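Local coordinates for protein nicotinate-nucleotide pyrophosphorylase (Pyrococcus furiosus, PDB 2I14) that probably catalyses the ATP-dependent transfer of phosphoribose from phosphoribosyl pyrophosphate to nicotinate, forming nicotinate mononucleotide for NAD biosynthesis, at residues I271-G276 with D290-G295; N249-I254 with V286-A291; K135-F140 with G160-V165. All blocks are in the same frame, centred on the assembly; numbering follows the deposited sequence.

The three contacts lie in the TIM-barrel-related C-terminal part of the quinolinate phosphoribosyltransferase family fold. Along the chain interaction 3 comes first, and interactions 1 and 2 overlap in sequence, sharing Asp-290 and Ala-291. Interactions 1 and 3 belong to one parallel sheet, their centres about 10 Å apart, because strands 137-139 and 291-294 are neighbours: Tyr-138 N probably bonds Phe-292 O at 2.7 Å. Interaction 2, its centre about 10 Å from that of interaction 1 and about 18 Å from that of interaction 3, joins the start of helix 250-263 to the loop leading into strand 291-294. Interactions 1 and 3 both reach the bound PCP, so neighbouring parallel strands carry their pocket residues to the same ligand.

Interaction 1. Residues I271-G276 with D290-G295; sequences IFVSGG and DAFGVG. With PCP (1-alpha-pyrophosphoryl-2-alpha,3-alpha-dihydroxy-4-beta-cyclopentane-methanol-5-phosphate), chain I.
Phe-272, Val-273 and Ser-274 pair in parallel register with Ala-291, Phe-292 and Gly-293, the short strand axes 4.6 Å apart and 17° from parallel, in a beta-alpha-beta unit linked through helix 279-283. Val-273 bonds twice to strand 291-294, its N donating to Ala-291 O at 3.0 Å and its O accepting from Gly-293 N. At the start of the pairing, Asp-290 N donates to Ile-271 O, while Asp-290 OD1 takes Ile-271 N at 3.0 Å from above the carboxylate plane. The Phe-272 ring, with CG anti to the backbone N (chi1 -174°), sets one face over Ala-291 O, which lies 3.7 Å above the plane toward the rim; CD2 and CE2 border Ala-291 CB. On the other face of the sheet Val-273 and Phe-292 lie side by side, CG2 to CD2 3.9 Å. Gly-293 leaves room here, since a CB would run into that of Ser-274. Where the strands end, Gly-276 N donates to O3P of PCP at 3.1 Å and Gly-295 N, more weakly, to O2P. Backbone N-H groups thus hold the phosphate, and helix 296-299, which starts just after Gly-295, would probably help to stabilise its negative charge.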
loop_
_atom_site.group_PDB
_atom_site.type_symbol
_atom_site.label_atom_id
_atom_site.label_comp_id
_atom_site.label_asym_id
_atom_site.label_seq_id
_atom_site.Cartn_x
_atom_site.Cartn_y
_atom_site.Cartn_z
ATOM N N ILE A 271 -36.673 -9.511 -1.988
ATOM C CA ILE A 271 -35.429 -9.862 -2.651
ATOM C C ILE A 271 -34.603 -10.779 -1.768
ATOM O O ILE A 271 -34.110 -10.370 -0.718
ATOM C CB ILE A 271 -34.589 -8.619 -2.968
ATOM C CG1 ILE A 271 -35.430 -7.609 -3.758
ATOM C CG2 ILE A 271 -33.364 -9.021 -3.780
ATOM C CD1 ILE A 271 -35.861 -8.096 -5.130
ATOM N N PHE A 272 -34.466 -12.024 -2.204
ATOM C CA PHE A 272 -33.698 -13.017 -1.485
ATOM C C PHE A 272 -32.428 -13.277 -2.298
ATOM O O PHE A 272 -32.502 -13.566 -3.497
ATOM C CB PHE A 272 -34.523 -14.287 -1.352
ATOM C CG PHE A 272 -33.879 -15.343 -0.506
ATOM C CD1 PHE A 272 -32.774 -16.059 -0.972
ATOM C CD2 PHE A 272 -34.370 -15.623 0.763
ATOM C CE1 PHE A 272 -32.173 -17.037 -0.184
ATOM C CE2 PHE A 272 -33.773 -16.599 1.563
ATOM C CZ PHE A 272 -32.675 -17.307 1.091
ATOM N N VAL A 273 -31.265 -13.143 -1.658
ATOM C CA VAL A 273 -29.999 -13.361 -2.358
ATOM C C VAL A 273 -29.111 -14.411 -1.707
ATOM O O VAL A 273 -29.172 -14.667 -0.504
ATOM C CB VAL A 273 -29.165 -12.055 -2.488
ATOM C CG1 VAL A 273 -30.002 -10.954 -3.097
ATOM C CG2 VAL A 273 -28.609 -11.653 -1.128
ATOM N N SER A 274 -28.287 -15.022 -2.537
ATOM C CA SER A 274 -27.374 -16.024 -2.069
ATOM C C SER A 274 -26.292 -16.111 -3.137
ATOM O O SER A 274 -26.501 -15.696 -4.278
ATOM C CB SER A 274 -28.097 -17.362 -1.927
ATOM O OG SER A 274 -28.406 -17.894 -3.205
ATOM N N GLY A 275 -25.127 -16.629 -2.765
ATOM C CA GLY A 275 -24.066 -16.749 -3.739
ATOM C C GLY A 275 -22.787 -16.081 -3.308
ATOM O O GLY A 275 -22.673 -14.856 -3.332
ATOM N N GLY A 276 -21.831 -16.919 -2.918
ATOM C CA GLY A 276 -20.524 -16.464 -2.483
ATOM C C GLY A 276 -20.495 -15.106 -1.828
ATOM O O GLY A 276 -20.117 -14.122 -2.452
ATOM N N ASP A 290 -33.825 -8.665 1.435
ATOM C CA ASP A 290 -34.701 -9.131 2.486
ATOM C C ASP A 290 -34.163 -10.293 3.297
ATOM O O ASP A 290 -34.274 -10.292 4.528
ATOM C CB ASP A 290 -36.066 -9.485 1.889
ATOM C CG ASP A 290 -36.860 -8.253 1.487
ATOM O OD1 ASP A 290 -36.614 -7.692 0.392
ATOM O OD2 ASP A 290 -37.724 -7.835 2.292
ATOM N N ALA A 291 -33.596 -11.286 2.609
ATOM C CA ALA A 291 -33.045 -12.462 3.275
ATOM C C ALA A 291 -31.809 -12.970 2.565
ATOM O O ALA A 291 -31.715 -12.918 1.332
ATOM C CB ALA A 291 -34.078 -13.548 3.345
ATOM N N PHE A 292 -30.871 -13.482 3.359
ATOM C CA PHE A 292 -29.606 -13.992 2.830
ATOM C C PHE A 292 -29.429 -15.498 2.850
ATOM O O PHE A 292 -29.820 -16.172 3.808
ATOM C CB PHE A 292 -28.432 -13.406 3.603
ATOM C CG PHE A 292 -28.344 -11.920 3.553
ATOM C CD1 PHE A 292 -28.973 -11.149 4.506
ATOM C CD2 PHE A 292 -27.584 -11.293 2.581
ATOM C CE1 PHE A 292 -28.844 -9.768 4.504
ATOM C CE2 PHE A 292 -27.451 -9.915 2.573
ATOM C CZ PHE A 292 -28.087 -9.154 3.545
ATOM N N GLY A 293 -28.810 -16.004 1.785
ATOM C CA GLY A 293 -28.503 -17.421 1.664
ATOM C C GLY A 293 -26.979 -17.521 1.671
ATOM O O GLY A 293 -26.312 -17.177 0.684
ATOM N N VAL A 294 -26.400 -17.973 2.773
ATOM C CA VAL A 294 -24.949 -18.051 2.839
ATOM C C VAL A 294 -24.389 -19.472 2.837
ATOM O O VAL A 294 -24.846 -20.323 3.594
ATOM C CB VAL A 294 -24.415 -17.303 4.085
ATOM C CG1 VAL A 294 -22.904 -17.477 4.214
ATOM C CG2 VAL A 294 -24.748 -15.846 3.974
ATOM N N GLY A 295 -23.384 -19.708 1.995
ATOM C CA GLY A 295 -22.772 -21.012 1.926
ATOM C C GLY A 295 -21.425 -21.162 2.625
ATOM O O GLY A 295 -21.336 -21.228 3.865
HETATM C C1 PCP I . -25.095 -21.962 -4.343
HETATM C C2 PCP I . -25.141 -22.996 -3.196
HETATM C C3 PCP I . -26.018 -22.326 -2.109
HETATM C C4 PCP I . -25.694 -20.819 -2.214
HETATM C C5 PCP I . -25.432 -20.669 -3.673
HETATM C CP PCP I . -24.510 -20.329 -1.320
HETATM O O1 PCP I . -26.215 -22.195 -5.351
HETATM O O2 PCP I . -25.726 -24.227 -3.631
HETATM O O3 PCP I . -27.429 -22.504 -2.331
HETATM O OP PCP I . -23.209 -20.962 -1.586
HETATM P P PCP I . -21.788 -20.158 -1.522
HETATM O O1P PCP I . -20.840 -21.023 -0.787
HETATM O O2P PCP I . -22.058 -18.870 -0.808
HETATM O O3P PCP I . -21.366 -19.968 -2.941
HETATM P PA PCP I . -26.449 -21.339 -6.672
HETATM O O1A PCP I . -25.141 -21.357 -7.443
HETATM O O2A PCP I . -26.816 -19.944 -6.209
HETATM O O3A PCP I . -27.617 -22.101 -7.379
HETATM P PB PCP I . -28.067 -23.574 -7.552
HETATM O O1B PCP I . -29.187 -23.705 -8.528
HETATM O O2B PCP I . -28.555 -24.141 -6.311
HETATM O O3B PCP I . -26.940 -24.430 -8.025
#

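Interaction 2. Residues N249-I254 with V286-A291; sequences NFRKII and VDVVDA
Ile-254 and Arg-251, on the first turns of helix 250-263, face Val-288 and Val-289 in the coil before strand 291-294, the CA atoms of Ile-254 and Val-288 being 7.2 Å apart. Side chains carry most of the contact. Arg-251 bends at its second torsion (chi2 96°), which turns CD out of an extended course, and the guanidinium lies flat over Val-288: CG2 of the valine sits 3.3 Å above the guanidinium plane, over its centre, with the two side chains at about a right angle. The backbone O of Val-288 lies 3.5 Å from Ile-254 CG2. Ile-254 CD1 reaches CG1 of Val-289, again at roughly a right angle, and on its own helix the same methyl rests 3.8 Å above the face of the Phe-250 ring. The charge of Arg-251 has no close mate across the contact, as NH1 stays 5.1 Å from Asp-287 OD2; Asp-287 OD1 makes its salt bridge with Lys-133, and Arg-251 NE has a long, weak ion pair with Glu-255. An alanine in place of Arg-251 would probably uncover Val-288 CG2 on this side and leave Glu-255 without that weak partner. Asn-249 caps the helix, OD1 accepting from Lys-252 N at 3.1 Å. Behind these residues lies strand 270-274, whose Ile-271 meets Ile-254 and whose Val-273 meets both Phe-250 and Val-289, so the helix start and the coil cover the same strand; Ile-253, farther round the helix, packs on Arg-246 of the third subunit.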
loop_
_atom_site.group_PDB
_atom_site.type_symbol
_atom_site.label_atom_id
_atom_site.label_comp_id
_atom_site.label_asym_id
_atom_site.label_seq_id
_atom_site.Cartn_x
_atom_site.Cartn_y
_atom_site.Cartn_z
ATOM N N ASN A 249 -21.883 -5.154 -10.301
ATOM C CA ASN A 249 -22.194 -4.407 -9.099
ATOM C C ASN A 249 -23.458 -5.049 -8.579
ATOM O O ASN A 249 -24.557 -4.720 -9.018
ATOM C CB ASN A 249 -22.448 -2.937 -9.420
ATOM C CG ASN A 249 -22.480 -2.067 -8.176
ATOM O OD1 ASN A 249 -23.128 -2.385 -7.179
ATOM N ND2 ASN A 249 -21.782 -0.959 -8.235
ATOM N N PHE A 250 -23.309 -5.975 -7.646
ATOM C CA PHE A 250 -24.467 -6.662 -7.109
ATOM C C PHE A 250 -25.499 -5.688 -6.564
ATOM O O PHE A 250 -26.686 -5.809 -6.861
ATOM C CB PHE A 250 -24.044 -7.658 -6.027
ATOM C CG PHE A 250 -24.989 -8.822 -5.877
ATOM C CD1 PHE A 250 -25.580 -9.403 -7.003
ATOM C CD2 PHE A 250 -25.297 -9.328 -4.614
ATOM C CE1 PHE A 250 -26.466 -10.470 -6.871
ATOM C CE2 PHE A 250 -26.183 -10.396 -4.470
ATOM C CZ PHE A 250 -26.769 -10.969 -5.601
ATOM N N ARG A 251 -25.055 -4.729 -5.766
ATOM C CA ARG A 251 -25.957 -3.736 -5.209
ATOM C C ARG A 251 -26.837 -3.160 -6.319
ATOM O O ARG A 251 -28.066 -3.230 -6.257
ATOM C CB ARG A 251 -25.151 -2.613 -4.587
ATOM C CG ARG A 251 -25.969 -1.378 -4.239
ATOM C CD ARG A 251 -26.380 -1.404 -2.801
ATOM N NE ARG A 251 -27.219 -0.262 -2.477
ATOM C CZ ARG A 251 -27.657 0.007 -1.255
ATOM N NH1 ARG A 251 -27.325 -0.786 -0.243
ATOM N NH2 ARG A 251 -28.444 1.053 -1.051
ATOM N N LYS A 252 -26.197 -2.584 -7.330
ATOM C CA LYS A 252 -26.919 -2.003 -8.436
ATOM C C LYS A 252 -27.881 -3.000 -9.055
ATOM O O LYS A 252 -29.036 -2.661 -9.314
ATOM C CB LYS A 252 -25.952 -1.510 -9.502
ATOM C CG LYS A 252 -25.364 -0.131 -9.254
ATOM C CD LYS A 252 -24.470 0.213 -10.425
ATOM C CE LYS A 252 -23.703 1.512 -10.236
ATOM N NZ LYS A 252 -22.781 1.686 -11.415
ATOM N N ILE A 253 -27.412 -4.224 -9.304
ATOM C CA ILE A 253 -28.268 -5.250 -9.900
ATOM C C ILE A 253 -29.493 -5.502 -9.019
ATOM O O ILE A 253 -30.610 -5.616 -9.515
ATOM C CB ILE A 253 -27.497 -6.582 -10.133
ATOM C CG1 ILE A 253 -26.418 -6.377 -11.199
ATOM C CG2 ILE A 253 -28.460 -7.680 -10.593
ATOM C CD1 ILE A 253 -25.668 -7.654 -11.563
ATOM N N ILE A 254 -29.286 -5.574 -7.712
ATOM C CA ILE A 254 -30.388 -5.790 -6.789
ATOM C C ILE A 254 -31.402 -4.653 -6.858
ATOM O O ILE A 254 -32.610 -4.884 -6.809
ATOM C CB ILE A 254 -29.901 -5.891 -5.348
ATOM C CG1 ILE A 254 -29.033 -7.141 -5.187
ATOM C CG2 ILE A 254 -31.096 -5.882 -4.401
ATOM C CD1 ILE A 254 -28.486 -7.356 -3.792
ATOM N N VAL A 286 -27.096 -5.027 2.541
ATOM C CA VAL A 286 -28.138 -5.309 3.536
ATOM C C VAL A 286 -29.418 -4.513 3.372
ATOM O O VAL A 286 -30.520 -5.071 3.355
ATOM C CB VAL A 286 -27.694 -4.995 4.964
ATOM C CG1 VAL A 286 -28.218 -6.051 5.896
ATOM C CG2 VAL A 286 -26.201 -4.841 5.037
ATOM N N ASP A 287 -29.264 -3.196 3.285
ATOM C CA ASP A 287 -30.399 -2.294 3.185
ATOM C C ASP A 287 -31.209 -2.400 1.897
ATOM O O ASP A 287 -32.039 -1.550 1.618
ATOM C CB ASP A 287 -29.929 -0.847 3.384
ATOM C CG ASP A 287 -29.225 -0.642 4.712
ATOM O OD1 ASP A 287 -29.693 -1.198 5.733
ATOM O OD2 ASP A 287 -28.206 0.082 4.737
ATOM N N VAL A 288 -30.998 -3.442 1.115
ATOM C CA VAL A 288 -31.743 -3.567 -0.120
ATOM C C VAL A 288 -32.125 -5.023 -0.364
ATOM O O VAL A 288 -32.721 -5.363 -1.380
ATOM C CB VAL A 288 -30.903 -3.013 -1.288
ATOM C CG1 VAL A 288 -31.580 -3.274 -2.619
ATOM C CG2 VAL A 288 -30.691 -1.522 -1.094
ATOM N N VAL A 289 -31.783 -5.885 0.582
ATOM C CA VAL A 289 -32.105 -7.295 0.451
ATOM C C VAL A 289 -32.922 -7.720 1.659
ATOM O O VAL A 289 -32.741 -7.204 2.767
ATOM C CB VAL A 289 -30.830 -8.150 0.331
ATOM C CG1 VAL A 289 -30.145 -7.865 -0.988
ATOM C CG2 VAL A 289 -29.891 -7.831 1.457
ATOM N N ASP A 290 -33.825 -8.665 1.435
ATOM C CA ASP A 290 -34.701 -9.131 2.486
ATOM C C ASP A 290 -34.163 -10.293 3.297
ATOM O O ASP A 290 -34.274 -10.292 4.528
ATOM C CB ASP A 290 -36.066 -9.485 1.889
ATOM C CG ASP A 290 -36.860 -8.253 1.487
ATOM O OD1 ASP A 290 -36.614 -7.692 0.392
ATOM O OD2 ASP A 290 -37.724 -7.835 2.292
ATOM N N ALA A 291 -33.596 -11.286 2.609
ATOM C CA ALA A 291 -33.045 -12.462 3.275
ATOM C C ALA A 291 -31.809 -12.970 2.565
ATOM O O ALA A 291 -31.715 -12.918 1.332
ATOM C CB ALA A 291 -34.078 -13.548 3.345
#

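Interaction 3. Residues K135-F140 with G160-V165; sequences KPVYSF and GGCDGV. With PCP (1-alpha-pyrophosphoryl-2-alpha,3-alpha-dihydroxy-4-beta-cyclopentane-methanol-5-phosphate), chain I.
Tyr-138 and Gly-164 lie abreast in a right-handed beta-alpha-beta crossover of the barrel domain, strand 137-139 leading through helix 150-159 to the weakly bonded strand 164-165. In Tyr-138 a chi1 of -55° sets CG beside the backbone N, and the ring turns an edge to segment 160-165. Its CB is 3.9 Å from Gly-164 O; beyond it, CD2 brings the ring edge against Gly-164, whose CA lies in the ring plane. CE2 meets both Gly-164 N and Asp-163 CB, 3.5 Å from the latter, and at the tip CZ and OH lie 4.1 and 4.2 Å from Asp-163 CB, the ring and carboxylate planes 60° apart. A CB on Gly-164 would run into Tyr-138 CD2. Asp-163 grips Val-137 twice: its N donates to Val-137 O at 2.9 Å, and its OD1 takes Val-137 N, also at 2.9 Å, from above the carboxylate plane. OD1 has a second partner in Lys-129, whose NZ also bonds Lys-135 O, so the lysine probably offsets the carboxylate charge and helps to position it. Ser-139 N donates to Gly-164 O at 3.0 Å, while Ser-139 OG turns to Asp-154 of helix 150-159. That helix ends in a Schellman motif at Gly-161, whose positive phi calls for glycine, and the chain then brings Cys-162 SG to Val-137 CG1. Past the strand, Phe-140 rests one ring face against Tyr-138 O and meets the bound PCP, its CD2 lying 3.2 Å from the ligand hydroxyl O3.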
loop_
_atom_site.group_PDB
_atom_site.type_symbol
_atom_site.label_atom_id
_atom_site.label_comp_id
_atom_site.label_asym_id
_atom_site.label_seq_id
_atom_site.Cartn_x
_atom_site.Cartn_y
_atom_site.Cartn_z
ATOM N N LYS A 135 -31.157 -9.551 10.001
ATOM C CA LYS A 135 -32.189 -9.988 9.084
ATOM C C LYS A 135 -32.094 -11.515 8.942
ATOM O O LYS A 135 -31.218 -12.155 9.515
ATOM C CB LYS A 135 -31.996 -9.318 7.736
ATOM C CG LYS A 135 -32.530 -7.897 7.683
ATOM C CD LYS A 135 -31.686 -7.042 6.766
ATOM C CE LYS A 135 -32.493 -5.953 6.112
ATOM N NZ LYS A 135 -33.414 -6.579 5.141
ATOM N N PRO A 136 -33.017 -12.133 8.199
ATOM C CA PRO A 136 -32.854 -13.589 8.116
ATOM C C PRO A 136 -31.678 -14.059 7.247
ATOM O O PRO A 136 -31.354 -13.465 6.211
ATOM C CB PRO A 136 -34.222 -14.059 7.595
ATOM C CG PRO A 136 -34.736 -12.867 6.816
ATOM C CD PRO A 136 -34.341 -11.711 7.694
ATOM N N VAL A 137 -31.052 -15.146 7.684
ATOM C CA VAL A 137 -29.906 -15.745 6.993
ATOM C C VAL A 137 -30.013 -17.262 7.054
ATOM O O VAL A 137 -30.150 -17.847 8.132
ATOM C CB VAL A 137 -28.573 -15.336 7.664
ATOM C CG1 VAL A 137 -27.425 -15.984 6.956
ATOM C CG2 VAL A 137 -28.418 -13.840 7.646
ATOM N N TYR A 138 -29.917 -17.904 5.904
ATOM C CA TYR A 138 -30.032 -19.350 5.876
ATOM C C TYR A 138 -28.774 -20.054 5.428
ATOM O O TYR A 138 -28.193 -19.719 4.400
ATOM C CB TYR A 138 -31.212 -19.762 4.982
ATOM C CG TYR A 138 -32.511 -19.111 5.396
ATOM C CD1 TYR A 138 -33.034 -18.019 4.698
ATOM C CD2 TYR A 138 -33.159 -19.525 6.543
ATOM C CE1 TYR A 138 -34.159 -17.362 5.150
ATOM C CE2 TYR A 138 -34.279 -18.875 7.006
ATOM C CZ TYR A 138 -34.780 -17.792 6.313
ATOM O OH TYR A 138 -35.891 -17.136 6.817
ATOM N N SER A 139 -28.369 -21.046 6.212
ATOM C CA SER A 139 -27.184 -21.857 5.921
ATOM C C SER A 139 -27.419 -22.703 4.662
ATOM O O SER A 139 -28.420 -23.387 4.559
ATOM C CB SER A 139 -26.865 -22.757 7.126
ATOM O OG SER A 139 -25.732 -23.563 6.870
ATOM N N PHE A 140 -26.489 -22.636 3.719
ATOM C CA PHE A 140 -26.577 -23.360 2.457
ATOM C C PHE A 140 -25.258 -24.039 2.118
ATOM O O PHE A 140 -25.143 -24.709 1.088
ATOM C CB PHE A 140 -26.853 -22.389 1.310
ATOM C CG PHE A 140 -28.252 -21.858 1.256
ATOM C CD1 PHE A 140 -29.216 -22.262 2.178
ATOM C CD2 PHE A 140 -28.617 -20.967 0.238
ATOM C CE1 PHE A 140 -30.528 -21.788 2.084
ATOM C CE2 PHE A 140 -29.910 -20.490 0.132
ATOM C CZ PHE A 140 -30.875 -20.897 1.055
ATOM N N GLY A 160 -25.381 -20.386 15.637
ATOM C CA GLY A 160 -24.693 -19.155 15.289
ATOM C C GLY A 160 -25.605 -17.984 15.010
ATOM O O GLY A 160 -25.190 -16.835 15.133
ATOM N N GLY A 161 -26.845 -18.270 14.630
ATOM C CA GLY A 161 -27.781 -17.199 14.355
ATOM C C GLY A 161 -28.538 -17.396 13.064
ATOM O O GLY A 161 -29.409 -16.594 12.726
ATOM N N CYS A 162 -28.201 -18.451 12.327
ATOM C CA CYS A 162 -28.884 -18.731 11.064
ATOM C C CYS A 162 -30.308 -19.130 11.380
ATOM O O CYS A 162 -30.541 -20.007 12.224
ATOM C CB CYS A 162 -28.189 -19.857 10.298
ATOM S SG CYS A 162 -26.787 -19.318 9.305
ATOM N N ASP A 163 -31.254 -18.472 10.720
ATOM C CA ASP A 163 -32.656 -18.754 10.951
ATOM C C ASP A 163 -32.976 -20.170 10.504
ATOM O O ASP A 163 -33.620 -20.923 11.223
ATOM C CB ASP A 163 -33.531 -17.736 10.217
ATOM C CG ASP A 163 -33.250 -16.294 10.653
ATOM O OD1 ASP A 163 -32.209 -15.736 10.260
ATOM O OD2 ASP A 163 -34.065 -15.709 11.400
ATOM N N GLY A 164 -32.489 -20.555 9.337
ATOM C CA GLY A 164 -32.784 -21.889 8.865
ATOM C C GLY A 164 -31.616 -22.640 8.287
ATOM O O GLY A 164 -30.551 -22.079 8.048
ATOM N N VAL A 165 -31.837 -23.920 8.021
ATOM C CA VAL A 165 -30.795 -24.783 7.501
ATOM C C VAL A 165 -31.212 -25.572 6.272
ATOM O O VAL A 165 -32.296 -26.142 6.215
ATOM C CB VAL A 165 -30.349 -25.753 8.599
ATOM C CG1 VAL A 165 -30.068 -27.104 8.016
ATOM C CG2 VAL A 165 -29.130 -25.185 9.316
HETATM C C1 PCP I . -25.095 -21.962 -4.343
HETATM C C2 PCP I . -25.141 -22.996 -3.196
HETATM C C3 PCP I . -26.018 -22.326 -2.109
HETATM C C4 PCP I . -25.694 -20.819 -2.214
HETATM C C5 PCP I . -25.432 -20.669 -3.673
HETATM C CP PCP I . -24.510 -20.329 -1.320
HETATM O O1 PCP I . -26.215 -22.195 -5.351
HETATM O O2 PCP I . -25.726 -24.227 -3.631
HETATM O O3 PCP I . -27.429 -22.504 -2.331
HETATM O OP PCP I . -23.209 -20.962 -1.586
HETATM P P PCP I . -21.788 -20.158 -1.522
HETATM O O1P PCP I . -20.840 -21.023 -0.787
HETATM O O2P PCP I . -22.058 -18.870 -0.808
HETATM O O3P PCP I . -21.366 -19.968 -2.941
HETATM P PA PCP I . -26.449 -21.339 -6.672
HETATM O O1A PCP I . -25.141 -21.357 -7.443
HETATM O O2A PCP I . -26.816 -19.944 -6.209
HETATM O O3A PCP I . -27.617 -22.101 -7.379
HETATM P PB PCP I . -28.067 -23.574 -7.552
HETATM O O1B PCP I . -29.187 -23.705 -8.528
HETATM O O2B PCP I . -28.555 -24.141 -6.311
HETATM O O3B PCP I . -26.940 -24.430 -8.025
#